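PDB 6T7J: carbon monoxide dehydrogenase from Thermococcus sp. AM4, which probably catalyses, as its family does, the reversible oxidation of carbon monoxide to carbon dioxide at a nickel-iron-sulphur cluster, here isolated in a nickel-free form. Local coordinates for residues V572-G577 against G602-E607; T357-T362 against P369-I374; I5-P10 against L39-P44; F242-P247 against S418-V423. All coordinates share one frame; numbering follows the deposited sequence.

From the N terminus, contact 3 comes first: it closes a short loop holding helix 20-30 and lays the terminal segment on helix 35-42. Contact 4 then opens after helix 212-242 and closes at helix 419-425, a long excursion that takes in the whole first parallel sheet. Contact 2 is nested inside this loop, at the 372-373 edge of that sheet, and closes a short loop without helix or strand. Contact 1 follows in series, closes a loop holding helices 586-595 and 597-600, and forms the 604-606 edge of the second parallel sheet. None of the contacts cross. Contacts 1 and 2 lie on opposite sides of the chain's centre, their centres about 38 Å apart.

Contact 1: residues V572-G577 against G602-E607; sequences VFTHLG and GKFYVE
His575 reaches past its own strand to the backbone of the next: its NE2 donates to Glu607 O at 2.8 Å, and the oxygen lies in the plane of the imidazole, at its edge. The N-H points almost straight at its acceptor (166°). Since ND1 is bonded to Ser551 OG, both ring nitrogens are held and the rotation of the ring is fixed. Glu607 is thus gripped at both ends of its backbone, because its N also donates to Leu576 O at 2.9 Å, in a nearly linear bond.

The strands run parallel, with Thr574, His575 and Leu576 beside Phe604, Tyr605 and Val606. Leu576 N donates to Tyr605 O, and Thr574 N to Lys603 O, while the bond from Tyr605 N to Thr574 O is weak. On one face Phe573, His575 and Tyr605 form an aromatic cluster. A chi1 of 179° sets Phe573 CG anti to the backbone N, and from there the ring reaches Tyr605, its CZ coming 3.4 Å from Tyr605 CB. The two rings are near parallel but slid apart, with centroids 5.7 Å from each other. Lys603 CE lies at the edge of the Phe573 ring, 3.8 Å from its CE1. On the other face Leu576 CG meets Phe604 CD1 at 3.8 Å, and Thr574 CG2 approaches CE1 of the same ring.

Helices 586-595 and 597-600 link the strands in a beta-alpha-beta crossover. Helix 610-627 packs on the Phe573 and His575 face, where Tyr605 OH bonds Thr616, helix 558-569 packs on Thr574 and Phe604, and strand 548-552 flanks 574-576, leaving 604-606 outermost in the sheet within this chain.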
loop_
_atom_site.group_PDB
_atom_site.type_symbol
_atom_site.label_atom_id
_atom_site.label_comp_id
_atom_site.label_asym_id
_atom_site.label_seq_id
_atom_site.Cartn_x
_atom_site.Cartn_y
_atom_site.Cartn_z
ATOM N N VAL A 572 7.219 -15.470 19.028
ATOM C CA VAL A 572 8.389 -16.310 18.793
ATOM C C VAL A 572 9.593 -15.429 18.492
ATOM O O VAL A 572 9.510 -14.492 17.685
ATOM C CB VAL A 572 8.148 -17.331 17.664
ATOM C CG1 VAL A 572 7.529 -16.693 16.464
ATOM C CG2 VAL A 572 9.447 -17.995 17.262
ATOM N N PHE A 573 10.700 -15.714 19.174
ATOM C CA PHE A 573 11.998 -15.139 18.849
ATOM C C PHE A 573 12.355 -15.460 17.402
ATOM O O PHE A 573 12.428 -16.631 17.019
ATOM C CB PHE A 573 13.034 -15.709 19.819
ATOM C CG PHE A 573 14.435 -15.229 19.589
ATOM C CD1 PHE A 573 14.839 -13.983 20.034
ATOM C CD2 PHE A 573 15.363 -16.047 18.962
ATOM C CE1 PHE A 573 16.136 -13.549 19.835
ATOM C CE2 PHE A 573 16.659 -15.619 18.760
ATOM C CZ PHE A 573 17.047 -14.372 19.200
ATOM N N THR A 574 12.572 -14.422 16.595
ATOM C CA THR A 574 12.674 -14.562 15.146
ATOM C C THR A 574 14.005 -14.002 14.659
ATOM O O THR A 574 14.266 -12.802 14.798
ATOM C CB THR A 574 11.508 -13.853 14.451
ATOM O OG1 THR A 574 10.272 -14.450 14.866
ATOM C CG2 THR A 574 11.634 -13.957 12.935
ATOM N N HIS A 575 14.826 -14.868 14.069
ATOM C CA HIS A 575 16.139 -14.497 13.562
ATOM C C HIS A 575 16.062 -14.125 12.087
ATOM O O HIS A 575 15.321 -14.740 11.314
ATOM C CB HIS A 575 17.131 -15.647 13.748
ATOM C CG HIS A 575 18.229 -15.668 12.729
ATOM N ND1 HIS A 575 18.259 -16.564 11.682
ATOM C CD2 HIS A 575 19.337 -14.899 12.596
ATOM C CE1 HIS A 575 19.339 -16.349 10.950
ATOM N NE2 HIS A 575 20.008 -15.342 11.482
ATOM N N LEU A 576 16.838 -13.113 11.706
ATOM C CA LEU A 576 16.983 -12.699 10.318
ATOM C C LEU A 576 18.430 -12.900 9.893
ATOM O O LEU A 576 19.352 -12.478 10.600
ATOM C CB LEU A 576 16.578 -11.235 10.129
ATOM C CG LEU A 576 15.203 -10.813 10.644
ATOM C CD1 LEU A 576 14.918 -9.377 10.243
ATOM C CD2 LEU A 576 14.123 -11.748 10.121
ATOM N N GLY A 577 18.626 -13.539 8.745
ATOM C CA GLY A 577 19.960 -13.763 8.226
ATOM C C GLY A 577 20.364 -12.725 7.203
ATOM O O GLY A 577 21.515 -12.691 6.757
ATOM N N GLY A 602 7.777 -11.515 21.719
ATOM C CA GLY A 602 8.819 -11.933 20.802
ATOM C C GLY A 602 9.658 -10.739 20.385
ATOM O O GLY A 602 9.415 -9.610 20.812
ATOM N N LYS A 603 10.648 -11.012 19.538
ATOM C CA LYS A 603 11.533 -9.949 19.074
ATOM C C LYS A 603 12.349 -10.446 17.889
ATOM O O LYS A 603 12.431 -11.646 17.617
ATOM C CB LYS A 603 12.457 -9.453 20.193
ATOM C CG LYS A 603 13.489 -10.464 20.670
ATOM C CD LYS A 603 14.280 -9.898 21.837
ATOM C CE LYS A 603 15.207 -10.929 22.449
ATOM N NZ LYS A 603 15.837 -10.419 23.704
ATOM N N PHE A 604 12.956 -9.493 17.189
ATOM C CA PHE A 604 13.849 -9.776 16.079
ATOM C C PHE A 604 15.294 -9.891 16.561
ATOM O O PHE A 604 15.675 -9.361 17.609
ATOM C CB PHE A 604 13.744 -8.684 15.013
ATOM C CG PHE A 604 12.561 -8.835 14.103
ATOM C CD1 PHE A 604 12.500 -9.874 13.192
ATOM C CD2 PHE A 604 11.509 -7.935 14.159
ATOM C CE1 PHE A 604 11.409 -10.014 12.354
ATOM C CE2 PHE A 604 10.417 -8.070 13.323
ATOM C CZ PHE A 604 10.367 -9.111 12.419
ATOM N N TYR A 605 16.099 -10.595 15.771
ATOM C CA TYR A 605 17.522 -10.743 16.057
ATOM C C TYR A 605 18.251 -10.924 14.736
ATOM O O TYR A 605 18.029 -11.917 14.036
ATOM C CB TYR A 605 17.775 -11.928 16.987
ATOM C CG TYR A 605 19.171 -12.504 16.901
ATOM C CD1 TYR A 605 20.273 -11.774 17.333
ATOM C CD2 TYR A 605 19.386 -13.778 16.392
ATOM C CE1 TYR A 605 21.548 -12.298 17.254
ATOM C CE2 TYR A 605 20.657 -14.308 16.312
ATOM C CZ TYR A 605 21.735 -13.567 16.746
ATOM O OH TYR A 605 23.003 -14.095 16.668
ATOM N N VAL A 606 19.109 -9.967 14.396
ATOM C CA VAL A 606 19.799 -9.943 13.112
ATOM C C VAL A 606 21.170 -10.588 13.272
ATOM O O VAL A 606 21.959 -10.183 14.135
ATOM C CB VAL A 606 19.928 -8.506 12.579
ATOM C CG1 VAL A 606 20.461 -8.517 11.154
ATOM C CG2 VAL A 606 18.585 -7.792 12.651
ATOM N N GLU A 607 21.452 -11.589 12.437
ATOM C CA GLU A 607 22.756 -12.241 12.409
ATOM C C GLU A 607 22.967 -12.950 11.077
ATOM O O GLU A 607 22.418 -14.038 10.858
ATOM C CB GLU A 607 22.899 -13.237 13.558
ATOM C CG GLU A 607 24.259 -13.909 13.602
ATOM C CD GLU A 607 25.391 -12.935 13.334
ATOM O OE1 GLU A 607 25.681 -12.101 14.219
ATOM O OE2 GLU A 607 25.986 -12.998 12.237
#

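Contact 2: residues T357-T362 against P369-I374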
loop_
_atom_site.group_PDB
_atom_site.type_symbol
_atom_site.label_atom_id
_atom_site.label_comp_id
_atom_site.label_asym_id
_atom_site.label_seq_id
_atom_site.Cartn_x
_atom_site.Cartn_y
_atom_site.Cartn_z
ATOM N N THR A 357 12.392 -21.729 -24.870
ATOM C CA THR A 357 11.477 -21.758 -23.736
ATOM C C THR A 357 10.411 -20.677 -23.843
ATOM O O THR A 357 10.698 -19.525 -24.179
ATOM C CB THR A 357 12.265 -21.581 -22.436
ATOM O OG1 THR A 357 13.208 -22.652 -22.300
ATOM C CG2 THR A 357 11.331 -21.567 -21.233
ATOM N N LYS A 358 9.170 -21.059 -23.546
ATOM C CA LYS A 358 8.043 -20.137 -23.524
ATOM C C LYS A 358 7.666 -19.809 -22.081
ATOM O O LYS A 358 7.417 -20.711 -21.274
ATOM C CB LYS A 358 6.842 -20.726 -24.265
ATOM C CG LYS A 358 7.061 -20.882 -25.760
ATOM C CD LYS A 358 6.374 -22.127 -26.292
ATOM C CE LYS A 358 6.319 -22.117 -27.812
ATOM N NZ LYS A 358 5.487 -20.996 -28.333
ATOM N N VAL A 359 7.633 -18.515 -21.773
ATOM C CA VAL A 359 7.203 -18.020 -20.470
ATOM C C VAL A 359 5.711 -17.698 -20.577
ATOM O O VAL A 359 5.330 -16.703 -21.189
ATOM C CB VAL A 359 8.007 -16.781 -20.051
ATOM C CG1 VAL A 359 7.396 -16.130 -18.811
ATOM C CG2 VAL A 359 9.467 -17.147 -19.811
ATOM N N ILE A 360 4.872 -18.549 -19.988
ATOM C CA ILE A 360 3.422 -18.387 -20.070
ATOM C C ILE A 360 2.942 -17.729 -18.783
ATOM O O ILE A 360 2.999 -18.332 -17.705
ATOM C CB ILE A 360 2.710 -19.728 -20.306
ATOM C CG1 ILE A 360 2.944 -20.228 -21.730
ATOM C CG2 ILE A 360 1.218 -19.589 -20.066
ATOM C CD1 ILE A 360 4.076 -21.212 -21.859
ATOM N N THR A 361 2.462 -16.492 -18.892
ATOM C CA THR A 361 1.740 -15.846 -17.805
ATOM C C THR A 361 0.258 -16.188 -17.913
ATOM O O THR A 361 -0.286 -16.332 -19.012
ATOM C CB THR A 361 1.936 -14.327 -17.832
ATOM O OG1 THR A 361 1.699 -13.829 -19.156
ATOM C CG2 THR A 361 3.348 -13.960 -17.405
ATOM N N THR A 362 -0.394 -16.331 -16.755
ATOM C CA THR A 362 -1.759 -16.844 -16.706
ATOM C C THR A 362 -2.715 -16.040 -15.835
ATOM O O THR A 362 -3.910 -16.354 -15.824
ATOM C CB THR A 362 -1.773 -18.296 -16.200
ATOM O OG1 THR A 362 -1.350 -18.324 -14.832
ATOM C CG2 THR A 362 -0.849 -19.179 -17.032
ATOM N N PRO A 369 6.219 -8.184 -19.879
ATOM C CA PRO A 369 6.362 -7.896 -21.316
ATOM C C PRO A 369 7.286 -8.894 -22.000
ATOM O O PRO A 369 8.369 -9.210 -21.504
ATOM C CB PRO A 369 6.942 -6.476 -21.336
ATOM C CG PRO A 369 6.509 -5.879 -20.031
ATOM C CD PRO A 369 6.541 -7.013 -19.046
ATOM N N GLY A 370 6.843 -9.394 -23.151
ATOM C CA GLY A 370 7.552 -10.413 -23.885
ATOM C C GLY A 370 7.041 -11.820 -23.655
ATOM O O GLY A 370 7.296 -12.701 -24.484
ATOM N N ALA A 371 6.333 -12.054 -22.554
ATOM C CA ALA A 371 5.761 -13.361 -22.283
ATOM C C ALA A 371 4.524 -13.587 -23.150
ATOM O O ALA A 371 4.023 -12.679 -23.818
ATOM C CB ALA A 371 5.409 -13.495 -20.803
ATOM N N VAL A 372 4.032 -14.822 -23.136
ATOM C CA VAL A 372 2.788 -15.185 -23.806
ATOM C C VAL A 372 1.727 -15.379 -22.729
ATOM O O VAL A 372 1.869 -16.237 -21.849
ATOM C CB VAL A 372 2.949 -16.440 -24.681
ATOM C CG1 VAL A 372 3.725 -16.101 -25.945
ATOM C CG2 VAL A 372 3.656 -17.548 -23.927
ATOM N N HIS A 373 0.674 -14.569 -22.785
ATOM C CA HIS A 373 -0.359 -14.559 -21.753
ATOM C C HIS A 373 -1.518 -15.447 -22.188
ATOM O O HIS A 373 -2.214 -15.144 -23.163
ATOM C CB HIS A 373 -0.837 -13.137 -21.473
ATOM C CG HIS A 373 -1.613 -13.005 -20.200
ATOM N ND1 HIS A 373 -1.073 -13.296 -18.966
ATOM C CD2 HIS A 373 -2.889 -12.615 -19.970
ATOM C CE1 HIS A 373 -1.983 -13.091 -18.030
ATOM N NE2 HIS A 373 -3.094 -12.677 -18.614
ATOM N N ILE A 374 -1.718 -16.540 -21.465
ATOM C CA ILE A 374 -2.887 -17.401 -21.626
ATOM C C ILE A 374 -3.623 -17.350 -20.292
ATOM O O ILE A 374 -3.309 -18.089 -19.354
ATOM C CB ILE A 374 -2.514 -18.831 -22.024
ATOM C CG1 ILE A 374 -1.853 -18.829 -23.403
ATOM C CG2 ILE A 374 -3.744 -19.725 -22.045
ATOM C CD1 ILE A 374 -0.810 -19.892 -23.575
#
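Thr361 O is approached by two groups of the neighbouring strand: Ile374 N donates to it at 2.8 Å, and the CA-H of His373 adds a weaker contact, with CA 3.3 Å from the oxygen. The hydroxyl of the same threonine is engaged as well. Thr361 OG1 and His373 ND1 are hydrogen-bonded at 2.8 Å, and either could be the donor; OG1 lies at the edge of the imidazole, near its plane. A chi1 of 49° puts OG1 between the backbone N and the carbonyl carbon, on the side where the histidine stands. His373 NE2 is bonded to Glu375 OE1, so the ring is tied at both nitrogens, and it also meets the ring of His367. An alanine in place of His373 would probably leave Thr361 OG1 and Glu375 OE1 without this partner and open a gap beside the backbone of Thr362.

The strands form the 372-373 edge of a six-stranded parallel sheet. Unusually for a parallel pair, the link between them contains no helix. Val372 N donates to Val359 O at 3.0 Å, whereas the bond from Thr361 N to Val372 O is weak. On the face of Ile360 and Val372, Ile360 CG1 meets Val372 CG2 at 3.5 Å, and Ile360 CG2 lies 4.1 Å from Ile374 CD1. Ala371 CB approaches Val359 CG1 at 3.9 Å and Thr361 CG2 at 4.0 Å. Strand 336-339 flanks 358-361, and Pro369 packs on Asp211 of the second subunit. Ile374, just after the edge strand, rests on helix 381-395, touching Ile384, Glu387 and Ile391.

Contact 3: residues I5-P10 against L39-P44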
loop_
_atom_site.group_PDB
_atom_site.type_symbol
_atom_site.label_atom_id
_atom_site.label_comp_id
_atom_site.label_asym_id
_atom_site.label_seq_id
_atom_site.Cartn_x
_atom_site.Cartn_y
_atom_site.Cartn_z
ATOM N N ILE A 5 28.925 -9.668 -20.512
ATOM C CA ILE A 5 28.908 -9.751 -19.056
ATOM C C ILE A 5 30.067 -8.927 -18.508
ATOM O O ILE A 5 31.235 -9.218 -18.783
ATOM C CB ILE A 5 28.989 -11.210 -18.586
ATOM C CG1 ILE A 5 27.711 -11.957 -18.979
ATOM C CG2 ILE A 5 29.230 -11.277 -17.085
ATOM C CD1 ILE A 5 27.507 -13.261 -18.247
ATOM N N LYS A 6 29.744 -7.896 -17.725
ATOM C CA LYS A 6 30.773 -6.974 -17.256
ATOM C C LYS A 6 31.587 -7.563 -16.108
ATOM O O LYS A 6 32.811 -7.397 -16.066
ATOM C CB LYS A 6 30.133 -5.647 -16.842
ATOM C CG LYS A 6 31.123 -4.520 -16.579
ATOM C CD LYS A 6 32.256 -4.488 -17.585
ATOM C CE LYS A 6 33.535 -3.964 -16.948
ATOM N NZ LYS A 6 34.738 -4.466 -17.664
ATOM N N TYR A 7 30.936 -8.249 -15.169
ATOM C CA TYR A 7 31.623 -8.868 -14.040
ATOM C C TYR A 7 31.199 -10.323 -13.937
ATOM O O TYR A 7 30.001 -10.626 -13.921
ATOM C CB TYR A 7 31.324 -8.139 -12.721
ATOM C CG TYR A 7 31.435 -6.635 -12.805
ATOM C CD1 TYR A 7 32.574 -5.974 -12.362
ATOM C CD2 TYR A 7 30.398 -5.873 -13.322
ATOM C CE1 TYR A 7 32.675 -4.598 -12.440
ATOM C CE2 TYR A 7 30.488 -4.501 -13.397
ATOM C CZ TYR A 7 31.628 -3.868 -12.964
ATOM O OH TYR A 7 31.713 -2.498 -13.048
ATOM N N ARG A 8 32.178 -11.217 -13.862
ATOM C CA ARG A 8 31.911 -12.641 -13.758
ATOM C C ARG A 8 31.737 -13.045 -12.300
ATOM O O ARG A 8 32.327 -12.453 -11.393
ATOM C CB ARG A 8 33.036 -13.448 -14.405
ATOM C CG ARG A 8 33.231 -13.113 -15.874
ATOM C CD ARG A 8 34.094 -14.137 -16.594
ATOM N NE ARG A 8 33.743 -14.224 -18.008
ATOM C CZ ARG A 8 33.987 -15.280 -18.775
ATOM N NH1 ARG A 8 33.627 -15.271 -20.052
ATOM N NH2 ARG A 8 34.595 -16.343 -18.266
ATOM N N VAL A 9 30.913 -14.062 -12.086
ATOM C CA VAL A 9 30.527 -14.508 -10.751
ATOM C C VAL A 9 31.431 -15.673 -10.359
ATOM O O VAL A 9 31.402 -16.714 -11.032
ATOM C CB VAL A 9 29.049 -14.922 -10.706
ATOM C CG1 VAL A 9 28.708 -15.546 -9.361
ATOM C CG2 VAL A 9 28.161 -13.721 -10.991
ATOM N N PRO A 10 32.241 -15.546 -9.302
ATOM C CA PRO A 10 33.015 -16.701 -8.824
ATOM C C PRO A 10 32.097 -17.852 -8.447
ATOM O O PRO A 10 31.502 -17.859 -7.364
ATOM C CB PRO A 10 33.769 -16.146 -7.608
ATOM C CG PRO A 10 33.007 -14.922 -7.205
ATOM C CD PRO A 10 32.458 -14.350 -8.472
ATOM N N LEU A 39 23.333 -8.221 -9.663
ATOM C CA LEU A 39 23.723 -7.768 -8.331
ATOM C C LEU A 39 25.118 -7.158 -8.350
ATOM O O LEU A 39 25.350 -6.098 -7.756
ATOM C CB LEU A 39 23.667 -8.926 -7.335
ATOM C CG LEU A 39 24.301 -8.621 -5.975
ATOM C CD1 LEU A 39 23.483 -7.572 -5.232
ATOM C CD2 LEU A 39 24.451 -9.885 -5.138
ATOM N N LEU A 40 26.063 -7.819 -9.028
ATOM C CA LEU A 40 27.404 -7.257 -9.164
ATOM C C LEU A 40 27.367 -5.921 -9.899
ATOM O O LEU A 40 28.112 -4.994 -9.559
ATOM C CB LEU A 40 28.318 -8.243 -9.894
ATOM C CG LEU A 40 28.723 -9.503 -9.124
ATOM C CD1 LEU A 40 29.652 -10.368 -9.963
ATOM C CD2 LEU A 40 29.371 -9.134 -7.801
ATOM N N GLU A 41 26.507 -5.808 -10.912
ATOM C CA GLU A 41 26.381 -4.548 -11.638
ATOM C C GLU A 41 25.806 -3.441 -10.760
ATOM O O GLU A 41 26.060 -2.257 -11.012
ATOM C CB GLU A 41 25.512 -4.738 -12.881
ATOM C CG GLU A 41 26.153 -5.582 -13.968
ATOM C CD GLU A 41 25.582 -5.293 -15.340
ATOM O OE1 GLU A 41 24.974 -4.216 -15.517
ATOM O OE2 GLU A 41 25.739 -6.140 -16.243
ATOM N N GLN A 42 25.028 -3.799 -9.738
ATOM C CA GLN A 42 24.442 -2.793 -8.859
ATOM C C GLN A 42 25.423 -2.258 -7.823
ATOM O O GLN A 42 25.158 -1.209 -7.227
ATOM C CB GLN A 42 23.216 -3.365 -8.139
ATOM C CG GLN A 42 22.000 -3.556 -9.030
ATOM C CD GLN A 42 21.466 -2.246 -9.581
ATOM O OE1 GLN A 42 21.585 -1.196 -8.948
ATOM N NE2 GLN A 42 20.874 -2.304 -10.769
ATOM N N GLN A 43 26.545 -2.941 -7.602
ATOM C CA GLN A 43 27.375 -2.554 -6.466
ATOM C C GLN A 43 28.394 -1.490 -6.871
ATOM O O GLN A 43 28.933 -1.535 -7.981
ATOM C CB GLN A 43 28.100 -3.768 -5.894
ATOM C CG GLN A 43 27.242 -4.597 -4.955
ATOM C CD GLN A 43 27.614 -6.063 -4.966
ATOM O OE1 GLN A 43 28.318 -6.528 -5.863
ATOM N NE2 GLN A 43 27.145 -6.802 -3.965
ATOM N N PRO A 44 28.689 -0.524 -5.984
ATOM C CA PRO A 44 28.136 -0.427 -4.627
ATOM C C PRO A 44 26.695 0.077 -4.582
ATOM O O PRO A 44 26.363 1.081 -5.216
ATOM C CB PRO A 44 29.075 0.568 -3.942
ATOM C CG PRO A 44 29.556 1.437 -5.044
ATOM C CD PRO A 44 29.663 0.549 -6.257
#
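Apolar contact carries most of the meeting between Leu40 and the N-terminal segment, and one methyl group does most of the work. Leu40 CD1 stands 3.9 Å from Tyr7 CB and 3.8 Å from Val9 CG2, so it touches both residues that flank Arg8. CD1 is anti to CA (chi2 -179°), which extends the leucine from its helix to the loop. Its own CB also approaches Tyr7 CB, at 4.1 Å. The leucine and valine side chains meet at an oblique angle.

A second kind of contact sets apolar atoms beside polar or aromatic groups. The same Leu40 CD1 lies 3.7 Å from Arg8 O, a plain van der Waals approach. The Tyr7 ring presents its edge to the methylene of Glu41, CD2 being 4.3 Å from Glu41 CG.

No hydrogen bond joins the two segments, and the polar groups look to other partners. The carboxylate of Glu41 comes only loosely near Lys6, with OE2 4.5 Å from Lys6 CB, and forms a salt bridge with Lys33 instead. Val9 N is bonded to Glu28 OE2, which ties the loop to helix 20-30. The contact is therefore a modest surface one, holding an irregular N-terminal segment by side-chain packing.

The loop lies against both helix 20-30, where Val9 touches Ile24, and helix 35-42, where it touches Trp36 and His37. That second helix is also a subunit-interface element: Leu39 packs on Val76 of the second subunit, and Gln42 OE1 bonds Arg64 N of the second subunit; Arg64 lines the [2Fe-2S] pocket and Val76 a [4Fe-4S] pocket.

Contact 4: residues F242-P247 against S418-V423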
loop_
_atom_site.group_PDB
_atom_site.type_symbol
_atom_site.label_atom_id
_atom_site.label_comp_id
_atom_site.label_asym_id
_atom_site.label_seq_id
_atom_site.Cartn_x
_atom_site.Cartn_y
_atom_site.Cartn_z
ATOM N N PHE A 242 -7.942 -29.121 -2.236
ATOM C CA PHE A 242 -7.020 -30.054 -2.877
ATOM C C PHE A 242 -6.485 -31.125 -1.934
ATOM O O PHE A 242 -5.622 -31.913 -2.340
ATOM C CB PHE A 242 -5.847 -29.296 -3.504
ATOM C CG PHE A 242 -6.265 -28.169 -4.398
ATOM C CD1 PHE A 242 -7.005 -28.415 -5.543
ATOM C CD2 PHE A 242 -5.924 -26.864 -4.091
ATOM C CE1 PHE A 242 -7.394 -27.379 -6.367
ATOM C CE2 PHE A 242 -6.311 -25.828 -4.909
ATOM C CZ PHE A 242 -7.048 -26.084 -6.050
ATOM N N GLY A 243 -6.963 -31.178 -0.693
ATOM C CA GLY A 243 -6.525 -32.209 0.228
ATOM C C GLY A 243 -5.493 -31.726 1.224
ATOM O O GLY A 243 -4.581 -30.972 0.870
ATOM N N THR A 244 -5.636 -32.146 2.476
ATOM C CA THR A 244 -4.635 -31.826 3.489
ATOM C C THR A 244 -3.386 -32.667 3.248
ATOM O O THR A 244 -3.488 -33.892 3.105
ATOM C CB THR A 244 -5.184 -32.082 4.892
ATOM O OG1 THR A 244 -6.358 -31.286 5.100
ATOM C CG2 THR A 244 -4.146 -31.726 5.944
ATOM N N PRO A 245 -2.203 -32.057 3.181
ATOM C CA PRO A 245 -0.992 -32.829 2.882
ATOM C C PRO A 245 -0.733 -33.924 3.911
ATOM O O PRO A 245 -0.919 -33.735 5.116
ATOM C CB PRO A 245 0.115 -31.769 2.900
ATOM C CG PRO A 245 -0.588 -30.494 2.563
ATOM C CD PRO A 245 -1.947 -30.607 3.199
ATOM N N LYS A 246 -0.312 -35.077 3.413
ATOM C CA LYS A 246 0.100 -36.222 4.205
ATOM C C LYS A 246 1.488 -36.637 3.748
ATOM O O LYS A 246 1.884 -36.348 2.613
ATOM C CB LYS A 246 -0.887 -37.390 4.055
ATOM C CG LYS A 246 -2.230 -37.153 4.733
ATOM C CD LYS A 246 -2.061 -36.856 6.217
ATOM C CE LYS A 246 -3.088 -35.842 6.704
ATOM N NZ LYS A 246 -4.483 -36.354 6.594
ATOM N N PRO A 247 2.262 -37.300 4.611
ATOM C CA PRO A 247 3.657 -37.604 4.265
ATOM C C PRO A 247 3.775 -38.407 2.977
ATOM O O PRO A 247 3.019 -39.347 2.731
ATOM C CB PRO A 247 4.154 -38.405 5.473
ATOM C CG PRO A 247 3.306 -37.928 6.600
ATOM C CD PRO A 247 1.950 -37.680 6.001
ATOM N N SER A 418 1.928 -31.575 7.225
ATOM C CA SER A 418 0.997 -30.624 7.808
ATOM C C SER A 418 0.813 -30.928 9.295
ATOM O O SER A 418 1.277 -31.949 9.809
ATOM C CB SER A 418 -0.344 -30.669 7.077
ATOM O OG SER A 418 -0.931 -31.956 7.171
ATOM N N VAL A 419 0.125 -30.021 9.993
ATOM C CA VAL A 419 -0.137 -30.231 11.415
ATOM C C VAL A 419 -0.953 -31.501 11.620
ATOM O O VAL A 419 -0.708 -32.275 12.556
ATOM C CB VAL A 419 -0.838 -29.001 12.018
ATOM C CG1 VAL A 419 -1.093 -29.214 13.501
ATOM C CG2 VAL A 419 -0.001 -27.752 11.793
ATOM N N GLU A 420 -1.929 -31.741 10.742
ATOM C CA GLU A 420 -2.713 -32.968 10.821
ATOM C C GLU A 420 -1.833 -34.195 10.618
ATOM O O GLU A 420 -1.954 -35.183 11.352
ATOM C CB GLU A 420 -3.840 -32.935 9.790
ATOM C CG GLU A 420 -4.958 -31.957 10.120
ATOM C CD GLU A 420 -4.666 -30.549 9.636
ATOM O OE1 GLU A 420 -5.416 -29.622 10.014
ATOM O OE2 GLU A 420 -3.690 -30.369 8.878
ATOM N N ALA A 421 -0.937 -34.147 9.629
ATOM C CA ALA A 421 -0.043 -35.273 9.383
ATOM C C ALA A 421 0.887 -35.508 10.566
ATOM O O ALA A 421 1.161 -36.658 10.933
ATOM C CB ALA A 421 0.763 -35.036 8.108
ATOM N N ILE A 422 1.376 -34.430 11.181
ATOM C CA ILE A 422 2.261 -34.568 12.333
ATOM C C ILE A 422 1.520 -35.193 13.508
ATOM O O ILE A 422 2.042 -36.092 14.178
ATOM C CB ILE A 422 2.868 -33.203 12.704
ATOM C CG1 ILE A 422 3.807 -32.721 11.597
ATOM C CG2 ILE A 422 3.609 -33.289 14.030
ATOM C CD1 ILE A 422 4.034 -31.229 11.602
ATOM N N VAL A 423 0.294 -34.735 13.777
ATOM C CA VAL A 423 -0.479 -35.304 14.879
ATOM C C VAL A 423 -0.798 -36.769 14.603
ATOM O O VAL A 423 -0.786 -37.605 15.515
ATOM C CB VAL A 423 -1.755 -34.477 15.127
ATOM C CG1 VAL A 423 -2.671 -35.185 16.112
ATOM C CG2 VAL A 423 -1.394 -33.095 15.643
#
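Ser418 turns its OG between the backbone N and the carbonyl carbon (chi1 61°), which brings the hydroxyl between Pro245 and the helix start, while Thr244 holds CG2 anti to its backbone N, directed at the same group. Ser418 OG donates to Pro245 O at 2.7 Å, tilted 16° from the carbonyl plane, and accepts from Ala421 N at 3.3 Å, so the hydroxyl serves both segments at once. Thr244 CG2 packs 3.4 Å from this OG and 3.3 Å from Glu420 OE2. The polar ends have other partners: Thr244 OG1 bonds Asp126, and Glu420 forms a salt bridge with Lys129.

Ala421 CB meets the loop further on, lying 3.6 Å from Pro247 CD and 3.9 Å from Lys246 CD. Bent at chi2 and again beyond it, the lysine lays CD and CE against the first helical turn; its NZ makes a long, weak ion pair with Glu424. An alanine in place of Ser418 would probably leave Pro245 O and Ala421 N without the hydroxyl that joins them, weakening the tie between loop and helix.

Arg527 of helix 525-538 packs on Pro245 and Ser418, and helix 304-314 lies against Pro245. Ser418 is a serine N-cap, its hydroxyl accepting from the N-H three residues on, and here the cap of helix 419-425 also anchors the loop between helix 212-242 and strand 248-252.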